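Local coordinates for protein peroxiredoxin 6 (PDB 2V2G) that probably reduces hydrogen peroxide and organic hydroperoxides to water and alcohols as a thiol-specific antioxidant peroxidase of the Prx6 subfamily, at residues Arg128-Ile133 with Thr149-Ser154; Arg51-Glu56 with Asp93-Ile98; Arg39-Val44 with His77-Glu82; Gly6-Asn11 with Lys22-Leu27. The protein carries 1 engineered substitution. All blocks are in the same frame, centred on the assembly; numbering follows the deposited sequence.

Contact 1 (Arg128-Ile133 with Thr149-Ser154). With BEZ (benzoic acid), chain E.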
# COMPACT_ATOMS: atom_id res chain seq x y z
N ARG A 128 -5.42 -3.29 8.82
CA ARG A 128 -5.94 -2.17 8.10
C ARG A 128 -5.65 -2.38 6.62
O ARG A 128 -4.65 -1.90 6.05
CB ARG A 128 -5.30 -0.90 8.62
CG ARG A 128 -5.64 -0.54 10.03
CD ARG A 128 -5.10 0.79 10.48
NE ARG A 128 -5.17 0.85 11.94
CZ ARG A 128 -6.27 0.96 12.68
NH1 ARG A 128 -7.43 1.18 12.12
NH2 ARG A 128 -6.19 0.78 13.98
N ALA A 129 -6.41 -3.27 6.00
CA ALA A 129 -6.19 -3.67 4.60
C ALA A 129 -7.01 -2.79 3.66
O ALA A 129 -8.07 -2.33 4.04
CB ALA A 129 -6.55 -5.19 4.42
N VAL A 130 -6.56 -2.64 2.44
CA VAL A 130 -7.35 -1.97 1.40
C VAL A 130 -7.20 -2.77 0.13
O VAL A 130 -6.07 -3.11 -0.32
CB VAL A 130 -6.94 -0.55 1.13
CG1 VAL A 130 -7.84 0.12 0.05
CG2 VAL A 130 -6.88 0.28 2.42
N PHE A 131 -8.33 -3.09 -0.47
CA PHE A 131 -8.37 -3.79 -1.71
C PHE A 131 -9.13 -2.92 -2.73
O PHE A 131 -10.25 -2.56 -2.49
CB PHE A 131 -9.08 -5.17 -1.61
CG PHE A 131 -8.48 -6.09 -0.60
CD1 PHE A 131 -7.37 -6.86 -0.92
CD2 PHE A 131 -8.97 -6.10 0.72
CE1 PHE A 131 -6.79 -7.70 0.03
CE2 PHE A 131 -8.40 -6.93 1.65
CZ PHE A 131 -7.24 -7.68 1.31
N ILE A 132 -8.47 -2.61 -3.83
CA ILE A 132 -9.06 -1.88 -4.97
C ILE A 132 -9.44 -2.90 -6.03
O ILE A 132 -8.61 -3.61 -6.57
CB ILE A 132 -8.21 -0.75 -5.57
CG1 ILE A 132 -7.71 0.12 -4.42
CG2 ILE A 132 -9.07 -0.02 -6.57
CD1 ILE A 132 -6.87 1.39 -4.80
N ILE A 133 -10.73 -2.94 -6.36
CA ILE A 133 -11.30 -4.01 -7.20
C ILE A 133 -11.89 -3.35 -8.45
O ILE A 133 -12.61 -2.30 -8.36
CB ILE A 133 -12.42 -4.84 -6.43
CG1 ILE A 133 -11.78 -5.48 -5.13
CG2 ILE A 133 -13.04 -5.95 -7.32
CD1 ILE A 133 -12.53 -5.15 -3.88
N THR A 149 -0.91 1.62 12.53
CA THR A 149 -0.50 2.58 11.47
C THR A 149 -1.72 2.97 10.60
O THR A 149 -2.09 2.26 9.67
CB THR A 149 0.71 2.07 10.65
OG1 THR A 149 1.78 1.81 11.56
CG2 THR A 149 1.13 3.08 9.52
N GLY A 150 -2.29 4.12 10.91
CA GLY A 150 -3.41 4.61 10.14
C GLY A 150 -3.06 4.88 8.70
O GLY A 150 -1.95 5.21 8.39
N ARG A 151 -4.02 4.68 7.78
CA ARG A 151 -3.80 4.82 6.38
C ARG A 151 -3.83 6.28 5.88
O ARG A 151 -4.14 7.20 6.63
CB ARG A 151 -4.86 4.00 5.64
CG ARG A 151 -4.61 2.51 5.78
CD ARG A 151 -5.80 1.70 5.51
NE ARG A 151 -6.74 1.76 6.60
CZ ARG A 151 -7.78 0.94 6.76
NH1 ARG A 151 -8.05 -0.06 5.89
NH2 ARG A 151 -8.48 1.04 7.84
N ASN A 152 -3.36 6.45 4.64
CA ASN A 152 -3.37 7.71 3.88
C ASN A 152 -4.36 7.51 2.73
O ASN A 152 -4.04 6.92 1.70
CB ASN A 152 -1.93 8.02 3.41
CG ASN A 152 -1.84 9.20 2.48
OD1 ASN A 152 -2.86 9.78 2.11
ND2 ASN A 152 -0.63 9.55 2.09
N PHE A 153 -5.56 8.06 2.91
CA PHE A 153 -6.64 7.87 1.93
C PHE A 153 -6.46 8.82 0.71
O PHE A 153 -7.03 8.55 -0.34
CB PHE A 153 -8.05 7.97 2.62
CG PHE A 153 -8.43 6.71 3.35
CD1 PHE A 153 -8.90 5.58 2.67
CD2 PHE A 153 -8.23 6.62 4.72
CE1 PHE A 153 -9.19 4.35 3.36
CE2 PHE A 153 -8.52 5.46 5.40
CZ PHE A 153 -9.00 4.32 4.72
N SER A 154 -5.65 9.86 0.83
CA SER A 154 -5.28 10.65 -0.38
C SER A 154 -4.42 9.82 -1.34
O SER A 154 -4.57 9.95 -2.55
CB SER A 154 -4.64 11.97 -0.04
OG SER A 154 -3.33 11.82 0.45
C BEZ E . -6.98 1.82 16.98
O1 BEZ E . -6.48 2.80 17.70
O2 BEZ E . -7.87 1.86 16.03
C1 BEZ E . -6.41 0.52 17.42
C2 BEZ E . -7.10 -0.65 17.19
C3 BEZ E . -6.57 -1.83 17.62
C4 BEZ E . -5.37 -1.83 18.34
C5 BEZ E . -4.64 -0.66 18.56
C6 BEZ E . -5.18 0.54 18.11
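Thr149 meets residues 128-133 through its backbone: its carbonyl O lies 3.4 Å from CD of Arg128, while its OG1 is hydrogen-bonded to Ser162 of the second subunit. Gly150 passes with its CA 4.2 Å from Arg128 CD and gives its carbonyl to Arg158 of the second subunit. Arg151 carries most of this segment's share. Its chain bends at chi3 (-74°), so that the guanidinium lies with one face on Arg128 CB, which stands 3.5 Å above the plane, and the other face toward Phe153 CZ. NH1 of Arg151 comes to 2.9 Å from Ala129 O, and its CD rests 3.6 Å from Val130 CG2. Both arginines form salt bridges with Glu48, whose negative charge probably offsets the repulsion between them. This is the predicted peroxiredoxin active site: Arg128 NH1 is hydrogen-bonded to Ser45, the engineered replacement for the cysteine predicted to be peroxidatic, and its NH2 gives a 2.9 Å hydrogen bond to O2 of the bound benzoic acid. An alanine at Arg128 would lose that bond and the charge paired with Glu48, and would probably leave the pocket less able to hold an anion. Asn152, at the N-cap of helix 153-168, accepts from Ser154 OG through an OD1 lone pair at 2.7 Å, and the same OD1 is hydrogen-bonded to Glu155 N in the first turn.

Contact 2 (Arg51-Glu56 with Asp93-Ile98)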
# COMPACT_ATOMS: atom_id res chain seq x y z
N ARG A 51 -12.49 9.94 8.15
CA ARG A 51 -11.85 10.46 6.96
C ARG A 51 -12.53 10.01 5.68
O ARG A 51 -12.63 10.79 4.73
CB ARG A 51 -10.35 10.14 6.96
CG ARG A 51 -9.60 10.76 5.83
CD ARG A 51 -9.78 12.27 5.73
NE ARG A 51 -8.91 12.91 4.73
CZ ARG A 51 -9.19 14.06 4.16
NH1 ARG A 51 -10.30 14.68 4.47
NH2 ARG A 51 -8.34 14.56 3.26
N VAL A 52 -12.88 8.72 5.61
CA VAL A 52 -13.58 8.22 4.43
C VAL A 52 -14.93 8.95 4.22
O VAL A 52 -15.22 9.35 3.09
CB VAL A 52 -13.70 6.69 4.46
CG1 VAL A 52 -14.46 6.20 3.23
CG2 VAL A 52 -12.29 6.07 4.45
N ILE A 53 -15.68 9.18 5.28
CA ILE A 53 -16.90 10.03 5.17
C ILE A 53 -16.53 11.41 4.58
O ILE A 53 -17.18 11.88 3.64
CB ILE A 53 -17.69 10.20 6.53
CG1 ILE A 53 -18.11 8.79 7.04
CG2 ILE A 53 -18.84 11.30 6.38
CD1 ILE A 53 -18.83 8.86 8.33
N GLN A 54 -15.46 12.05 5.10
CA GLN A 54 -15.05 13.33 4.58
C GLN A 54 -14.75 13.31 3.08
O GLN A 54 -15.00 14.32 2.40
CB GLN A 54 -13.86 13.94 5.33
CG GLN A 54 -14.12 14.25 6.78
CD GLN A 54 -12.85 14.67 7.53
OE1 GLN A 54 -11.74 14.63 6.97
NE2 GLN A 54 -13.02 15.06 8.79
N LEU A 55 -14.23 12.17 2.60
CA LEU A 55 -13.85 12.00 1.21
C LEU A 55 -14.96 11.32 0.35
O LEU A 55 -14.68 10.95 -0.81
CB LEU A 55 -12.56 11.16 1.14
CG LEU A 55 -11.32 11.86 1.68
CD1 LEU A 55 -10.12 10.84 1.77
CD2 LEU A 55 -10.97 13.02 0.76
N GLU A 56 -16.17 11.11 0.87
CA GLU A 56 -17.12 10.25 0.16
C GLU A 56 -17.46 10.80 -1.25
O GLU A 56 -17.51 10.03 -2.22
CB GLU A 56 -18.38 10.01 1.02
CG GLU A 56 -19.59 10.81 0.68
CD GLU A 56 -20.39 10.26 -0.52
OE1 GLU A 56 -20.35 9.01 -0.80
OE2 GLU A 56 -21.09 11.08 -1.16
N ASP A 93 -26.50 10.32 6.94
CA ASP A 93 -26.36 8.88 7.08
C ASP A 93 -24.98 8.41 6.62
O ASP A 93 -24.36 9.00 5.73
CB ASP A 93 -27.41 8.15 6.26
CG ASP A 93 -28.83 8.44 6.70
OD1 ASP A 93 -29.05 8.94 7.85
OD2 ASP A 93 -29.72 8.14 5.88
N MET A 94 -24.54 7.27 7.17
CA MET A 94 -23.31 6.64 6.74
C MET A 94 -23.31 6.46 5.25
O MET A 94 -24.27 5.94 4.69
CB MET A 94 -23.13 5.26 7.35
CG MET A 94 -22.75 5.29 8.77
SD MET A 94 -21.12 6.02 8.98
CE MET A 94 -20.01 4.65 8.68
N PRO A 95 -22.24 6.90 4.60
CA PRO A 95 -22.24 6.82 3.16
C PRO A 95 -21.82 5.47 2.60
O PRO A 95 -21.86 5.33 1.39
CB PRO A 95 -21.24 7.91 2.76
CG PRO A 95 -20.26 7.89 3.89
CD PRO A 95 -21.02 7.55 5.12
N TYR A 96 -21.42 4.51 3.45
CA TYR A 96 -20.98 3.16 3.01
C TYR A 96 -21.38 2.07 4.03
O TYR A 96 -21.49 2.33 5.24
CB TYR A 96 -19.44 3.09 2.78
CG TYR A 96 -18.63 3.62 3.95
CD1 TYR A 96 -18.41 2.84 5.07
CD2 TYR A 96 -18.16 4.92 3.96
CE1 TYR A 96 -17.72 3.35 6.19
CE2 TYR A 96 -17.43 5.43 5.07
CZ TYR A 96 -17.25 4.65 6.17
OH TYR A 96 -16.57 5.13 7.27
N PRO A 97 -21.56 0.82 3.54
CA PRO A 97 -21.85 -0.29 4.50
C PRO A 97 -20.61 -0.76 5.26
O PRO A 97 -19.46 -0.52 4.80
CB PRO A 97 -22.32 -1.43 3.59
CG PRO A 97 -22.36 -0.88 2.16
CD PRO A 97 -21.50 0.34 2.14
N ILE A 98 -20.83 -1.45 6.39
CA ILE A 98 -19.73 -2.10 7.14
C ILE A 98 -20.09 -3.58 7.27
O ILE A 98 -21.18 -3.91 7.77
CB ILE A 98 -19.52 -1.52 8.54
CG1 ILE A 98 -19.52 0.03 8.51
CG2 ILE A 98 -18.17 -2.02 9.13
CD1 ILE A 98 -19.25 0.71 9.91
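In the thioredoxin-like fold, helix 43-54, whose first turn holds the predicted peroxidatic position, packs its far end against the loop that leads into strand 98-100; residues 51-56 and 93-98 make that seam. Ile53 is the central wedge. Its CG1 is anti to the carbonyl carbon and its chain runs on extended (chi2 179°), so the CG1 branch presses on Pro95 with CG1 3.7 Å from Pro95 CD, and the tip CD1 reaches Met94 SD at 3.7 Å. Methionine suits that place because its chain, bent at chi2 and chi3, brings the sulphur back to the isoleucine although its CB points away. Next to it on the helix, Val52 offers CG1 to the ring of Tyr96, 3.6 Å from CE2, the two side chains crossing at about a right angle. Tyr96 holds CG in the crowded position between backbone N and carbonyl carbon (chi1 51°), and its buried hydroxyl is hydrogen-bonded to Leu49 O in the same helix. Past the helix end, Glu56 passes its bent chain obliquely across Pro95, with CG 3.9 Å from Pro95 CB. Behind the seam, Val52 and Tyr96 both lean on Leu66 of strand 64-70. No hydrogen bond joins the segments, so their fit rests on the shapes of apolar surfaces, while the tyrosine hydroxyl, bonded just outside them, ties the loop to the helix by a directional bond that apolar packing does not provide.

Contact 3 (Arg39-Val44 with His77-Glu82). With BEZ (benzoic acid), chain E.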
# COMPACT_ATOMS: atom_id res chain seq x y z
N ARG A 39 -11.03 -3.21 14.99
CA ARG A 39 -12.06 -3.29 16.00
C ARG A 39 -12.86 -1.98 15.99
O ARG A 39 -12.29 -0.93 15.89
CB ARG A 39 -11.43 -3.50 17.41
CG ARG A 39 -12.36 -4.10 18.39
CD ARG A 39 -12.36 -5.55 18.14
NE ARG A 39 -13.36 -6.28 18.90
CZ ARG A 39 -13.14 -6.75 20.13
NH1 ARG A 39 -11.99 -6.52 20.77
NH2 ARG A 39 -14.11 -7.43 20.73
N ASP A 40 -14.17 -2.10 16.13
CA ASP A 40 -15.04 -0.94 16.39
C ASP A 40 -14.69 -0.35 17.72
O ASP A 40 -14.13 -1.03 18.59
CB ASP A 40 -16.53 -1.32 16.37
CG ASP A 40 -16.99 -1.84 15.02
OD1 ASP A 40 -16.15 -1.97 14.08
OD2 ASP A 40 -18.21 -2.16 14.95
N PHE A 41 -15.05 0.93 17.91
CA PHE A 41 -14.81 1.61 19.18
C PHE A 41 -13.30 1.65 19.54
O PHE A 41 -12.93 1.47 20.73
CB PHE A 41 -15.62 1.03 20.38
CG PHE A 41 -17.13 0.90 20.15
CD1 PHE A 41 -17.97 2.01 20.11
CD2 PHE A 41 -17.72 -0.35 20.00
CE1 PHE A 41 -19.34 1.89 19.92
CE2 PHE A 41 -19.09 -0.48 19.82
CZ PHE A 41 -19.91 0.65 19.79
N THR A 42 -12.47 1.84 18.53
CA THR A 42 -11.07 2.11 18.74
C THR A 42 -10.68 3.36 17.98
O THR A 42 -11.32 3.71 16.96
CB THR A 42 -10.22 0.90 18.36
OG1 THR A 42 -10.40 0.66 16.96
CG2 THR A 42 -10.60 -0.29 19.22
N PRO A 43 -9.66 4.10 18.50
CA PRO A 43 -9.44 5.51 18.10
C PRO A 43 -8.95 5.71 16.67
O PRO A 43 -9.52 6.50 15.91
CB PRO A 43 -8.45 6.05 19.16
CG PRO A 43 -7.79 4.83 19.72
CD PRO A 43 -8.83 3.73 19.68
N VAL A 44 -7.85 5.07 16.28
CA VAL A 44 -7.37 5.23 14.87
C VAL A 44 -8.44 4.85 13.85
O VAL A 44 -8.64 5.53 12.88
CB VAL A 44 -6.01 4.48 14.60
CG1 VAL A 44 -5.68 4.41 13.07
CG2 VAL A 44 -4.89 5.18 15.45
N HIS A 77 -21.40 -2.18 14.85
CA HIS A 77 -21.16 -1.29 13.71
C HIS A 77 -22.15 -0.14 13.70
O HIS A 77 -21.76 1.01 13.50
CB HIS A 77 -21.27 -2.03 12.40
CG HIS A 77 -20.19 -3.03 12.16
ND1 HIS A 77 -20.30 -4.03 11.23
CD2 HIS A 77 -18.95 -3.13 12.68
CE1 HIS A 77 -19.16 -4.71 11.19
NE2 HIS A 77 -18.34 -4.21 12.08
N LYS A 78 -23.42 -0.44 13.90
CA LYS A 78 -24.44 0.61 13.88
C LYS A 78 -24.23 1.64 14.99
O LYS A 78 -24.27 2.84 14.74
CB LYS A 78 -25.86 0.02 13.87
CG LYS A 78 -26.26 -0.42 12.44
CD LYS A 78 -27.69 -0.97 12.32
CE LYS A 78 -27.87 -1.89 11.07
NZ LYS A 78 -29.21 -2.54 11.16
N GLU A 79 -23.93 1.17 16.20
CA GLU A 79 -23.70 2.06 17.32
C GLU A 79 -22.43 2.88 17.12
O GLU A 79 -22.40 4.10 17.28
CB GLU A 79 -23.57 1.30 18.62
CG GLU A 79 -23.46 2.22 19.83
CD GLU A 79 -23.28 1.50 21.15
OE1 GLU A 79 -23.15 0.26 21.17
OE2 GLU A 79 -23.23 2.20 22.19
N TRP A 80 -21.36 2.20 16.78
CA TRP A 80 -20.10 2.89 16.56
C TRP A 80 -20.15 3.88 15.40
O TRP A 80 -19.44 4.88 15.42
CB TRP A 80 -18.99 1.87 16.37
CG TRP A 80 -17.65 2.47 16.11
CD1 TRP A 80 -16.98 3.38 16.88
CD2 TRP A 80 -16.81 2.19 15.00
NE1 TRP A 80 -15.76 3.65 16.33
CE2 TRP A 80 -15.63 2.94 15.17
CE3 TRP A 80 -16.93 1.36 13.88
CZ2 TRP A 80 -14.57 2.89 14.25
CZ3 TRP A 80 -15.87 1.32 12.96
CH2 TRP A 80 -14.72 2.09 13.14
N SER A 81 -20.96 3.61 14.39
CA SER A 81 -21.07 4.49 13.26
C SER A 81 -21.46 5.94 13.71
O SER A 81 -21.05 6.90 13.09
CB SER A 81 -22.04 3.96 12.21
OG SER A 81 -21.55 2.85 11.50
N GLU A 82 -22.22 6.07 14.81
CA GLU A 82 -22.57 7.40 15.34
C GLU A 82 -21.33 8.15 15.85
O GLU A 82 -21.25 9.39 15.73
CB GLU A 82 -23.60 7.28 16.46
CG GLU A 82 -24.97 6.77 16.00
CD GLU A 82 -25.51 7.48 14.73
OE1 GLU A 82 -25.63 8.72 14.76
OE2 GLU A 82 -25.80 6.83 13.71
C BEZ E . -6.98 1.82 16.98
O1 BEZ E . -6.48 2.80 17.70
O2 BEZ E . -7.87 1.86 16.03
C1 BEZ E . -6.41 0.52 17.42
C2 BEZ E . -7.10 -0.65 17.19
C3 BEZ E . -6.57 -1.83 17.62
C4 BEZ E . -5.37 -1.83 18.34
C5 BEZ E . -4.64 -0.66 18.56
C6 BEZ E . -5.18 0.54 18.11
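Aromatic contacts dominate. Trp80, with CG anti to the backbone N (chi1 179°), turns its indole under residues 40 and 41. Asp40 CA sits squarely over the six-membered ring, a CH-pi contact 3.9 Å from the centroid, and Phe41 N stands over the same face nearer the rim. The indole's edge in turn points at the face of Phe41, a T-shaped pair with centroids 5.0 Å apart and planes at 60°. Trp80 CB adds a second CH-pi contact, 3.8 Å from the centroid of the Phe41 ring, which also makes a cation-pi contact with Lys210 of the second subunit.

Polar links mostly run outward. Trp80 NE1 is hydrogen-bonded to Thr46, Asp40 OD1 to His37 and Ser70, and His77 NE2 to Ser70, so the buried carboxylate and imidazole share a serine. An alanine at Trp80 would remove the surface under Asp40 and Phe41 and would probably let the loop before helix 43-54 shift.

That loop belongs to the PxxxTxxC motif of peroxiredoxins, and it binds benzoic acid: Val44 N gives a 3.0 Å hydrogen bond to O1 with an N-H...O angle of 159°, Thr42 OG1 lies 3.0 Å from O2, and Ser45 N also bonds the ligand. Because the carboxylate meets backbone N-H groups at the start of a helix, the helix dipole would be likely to stabilise a negative charge on it, if it is bound as benzoate, and could likewise favour a thiolate where the engineered Ser45 replaces cysteine.

Contact 4 (Gly6-Asn11 with Lys22-Leu27)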
# COMPACT_ATOMS: atom_id res chain seq x y z
N GLY A 6 -4.84 -9.32 -9.94
CA GLY A 6 -5.46 -9.89 -11.08
C GLY A 6 -6.37 -11.06 -10.76
O GLY A 6 -7.05 -11.54 -11.64
N GLU A 7 -6.38 -11.54 -9.49
CA GLU A 7 -7.32 -12.62 -9.14
C GLU A 7 -8.73 -12.06 -9.08
O GLU A 7 -8.92 -10.90 -8.65
CB GLU A 7 -7.02 -13.19 -7.76
CG GLU A 7 -5.88 -14.13 -7.65
CD GLU A 7 -5.86 -14.80 -6.21
OE1 GLU A 7 -6.96 -15.26 -5.73
OE2 GLU A 7 -4.76 -14.92 -5.66
N VAL A 8 -9.71 -12.89 -9.46
CA VAL A 8 -11.12 -12.54 -9.21
C VAL A 8 -11.39 -12.52 -7.70
O VAL A 8 -11.09 -13.49 -6.97
CB VAL A 8 -12.09 -13.47 -9.97
CG1 VAL A 8 -13.55 -13.13 -9.61
CG2 VAL A 8 -11.84 -13.27 -11.47
N PHE A 9 -11.89 -11.38 -7.21
CA PHE A 9 -12.18 -11.23 -5.81
C PHE A 9 -13.25 -12.23 -5.41
O PHE A 9 -14.19 -12.49 -6.16
CB PHE A 9 -12.59 -9.79 -5.48
CG PHE A 9 -12.11 -9.36 -4.11
CD1 PHE A 9 -10.81 -8.96 -3.92
CD2 PHE A 9 -12.99 -9.37 -3.03
CE1 PHE A 9 -10.35 -8.62 -2.66
CE2 PHE A 9 -12.55 -8.99 -1.76
CZ PHE A 9 -11.26 -8.62 -1.58
N PRO A 10 -13.13 -12.88 -4.26
CA PRO A 10 -14.21 -13.81 -3.85
C PRO A 10 -15.62 -13.18 -3.85
O PRO A 10 -15.84 -12.03 -3.37
CB PRO A 10 -13.79 -14.29 -2.44
CG PRO A 10 -12.67 -13.45 -2.08
CD PRO A 10 -12.04 -12.81 -3.26
N ASN A 11 -16.57 -13.96 -4.39
CA ASN A 11 -17.99 -13.56 -4.44
C ASN A 11 -18.66 -14.02 -3.14
O ASN A 11 -19.52 -14.92 -3.07
CB ASN A 11 -18.67 -14.13 -5.66
CG ASN A 11 -20.01 -13.51 -5.90
OD1 ASN A 11 -20.38 -12.51 -5.27
ND2 ASN A 11 -20.73 -14.09 -6.82
N LYS A 22 -24.15 -10.18 -1.27
CA LYS A 22 -23.32 -11.04 -2.07
C LYS A 22 -22.40 -10.10 -2.87
O LYS A 22 -22.82 -9.16 -3.56
CB LYS A 22 -24.16 -11.93 -2.97
CG LYS A 22 -23.38 -12.89 -3.86
CD LYS A 22 -23.02 -14.19 -3.15
CE LYS A 22 -22.67 -15.32 -4.13
NZ LYS A 22 -21.77 -16.36 -3.50
N PHE A 23 -21.10 -10.26 -2.69
CA PHE A 23 -20.18 -9.21 -3.06
C PHE A 23 -20.22 -8.77 -4.55
O PHE A 23 -20.24 -7.57 -4.85
CB PHE A 23 -18.72 -9.53 -2.60
CG PHE A 23 -17.76 -8.42 -2.81
CD1 PHE A 23 -17.92 -7.19 -2.14
CD2 PHE A 23 -16.75 -8.54 -3.73
CE1 PHE A 23 -17.05 -6.11 -2.37
CE2 PHE A 23 -15.83 -7.47 -3.94
CZ PHE A 23 -16.03 -6.24 -3.27
N HIS A 24 -20.21 -9.74 -5.46
CA HIS A 24 -20.25 -9.39 -6.88
C HIS A 24 -21.54 -8.67 -7.26
O HIS A 24 -21.52 -7.88 -8.21
CB HIS A 24 -20.05 -10.57 -7.79
CG HIS A 24 -18.67 -11.13 -7.79
ND1 HIS A 24 -18.21 -11.99 -8.78
CD2 HIS A 24 -17.62 -10.93 -6.94
CE1 HIS A 24 -16.96 -12.31 -8.50
NE2 HIS A 24 -16.57 -11.66 -7.41
N ASP A 25 -22.65 -8.99 -6.58
CA ASP A 25 -23.99 -8.37 -6.82
C ASP A 25 -23.97 -6.92 -6.32
O ASP A 25 -24.48 -6.01 -6.96
CB ASP A 25 -25.09 -9.13 -6.09
CG ASP A 25 -25.36 -10.52 -6.68
OD1 ASP A 25 -24.90 -10.79 -7.81
OD2 ASP A 25 -26.10 -11.31 -6.07
N TRP A 26 -23.41 -6.75 -5.14
CA TRP A 26 -23.34 -5.45 -4.48
C TRP A 26 -22.42 -4.54 -5.27
O TRP A 26 -22.79 -3.39 -5.56
CB TRP A 26 -22.82 -5.60 -3.04
CG TRP A 26 -22.63 -4.28 -2.39
CD1 TRP A 26 -23.58 -3.51 -1.77
CD2 TRP A 26 -21.43 -3.51 -2.37
NE1 TRP A 26 -23.03 -2.34 -1.33
CE2 TRP A 26 -21.72 -2.30 -1.71
CE3 TRP A 26 -20.15 -3.73 -2.85
CZ2 TRP A 26 -20.76 -1.32 -1.50
CZ3 TRP A 26 -19.17 -2.72 -2.64
CH2 TRP A 26 -19.53 -1.53 -1.98
N LEU A 27 -21.28 -5.05 -5.67
CA LEU A 27 -20.33 -4.25 -6.43
C LEU A 27 -20.86 -3.94 -7.85
O LEU A 27 -20.80 -2.78 -8.33
CB LEU A 27 -18.93 -4.89 -6.51
CG LEU A 27 -17.90 -4.07 -7.27
CD1 LEU A 27 -17.65 -2.76 -6.55
CD2 LEU A 27 -16.52 -4.79 -7.41
O HOH W 1 -23.16 -12.86 -8.14
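His24 is held by residues 6-11 on a face and at an edge. The imidazole NE2 donates to Phe9 O at 2.8 Å, nearly in the plane of its ring, while the Asn11 side chain lies flat on one face: its amide plane is only 15° from that of the ring, and its CB sits 3.5 Å from the ring centroid. From this position Asn11 OD1 accepts the backbone N-H of His24 at 2.8 Å, with the donor above the carbonyl plane. Asparagine fits because one short side chain supplies an acceptor for the helix's first turn and a flat group to stack. Lys22, its chain bent at chi2, curls back so that NZ bonds Asn11 O at 2.7 Å, nearly along the C=O axis, and keeps a salt bridge to Glu13. A water joins Asn11 ND2 to Asp25 OD1. On the inner side Phe9 CD2 touches Phe23 CE2 at 3.5 Å, the rings meeting obliquely; Phe23 also stacks on Phe12, and both Phe9 and Phe23 rest on Ile133 of strand 124-133. The arrangement closes the N-terminal beta-hairpin, strands 13-16 and 21-22, with its following helical turn, an addition to the thioredoxin fold characteristic of peroxiredoxins.

Overall arrangement
Along the chain contact 4 closes first; contacts 3 and 2 then interleave, both using helix 43-54, and contact 1 comes last. Around the seven-stranded mixed sheet, contact 3 lies at the start of that helix and contact 2 at its end, their centres about 13 Å apart and linked where Ile98 and Met94 touch helix 74-88. Contact 1, on strand 124-133, has its centre about 17 Å from that of contact 3, yet both hold the same benzoic acid and meet the second subunit, so the active site is built from distant parts of the sequence. Contact 4 sits toward the other end of strand 124-133, about 25 Å from contact 3 between centres.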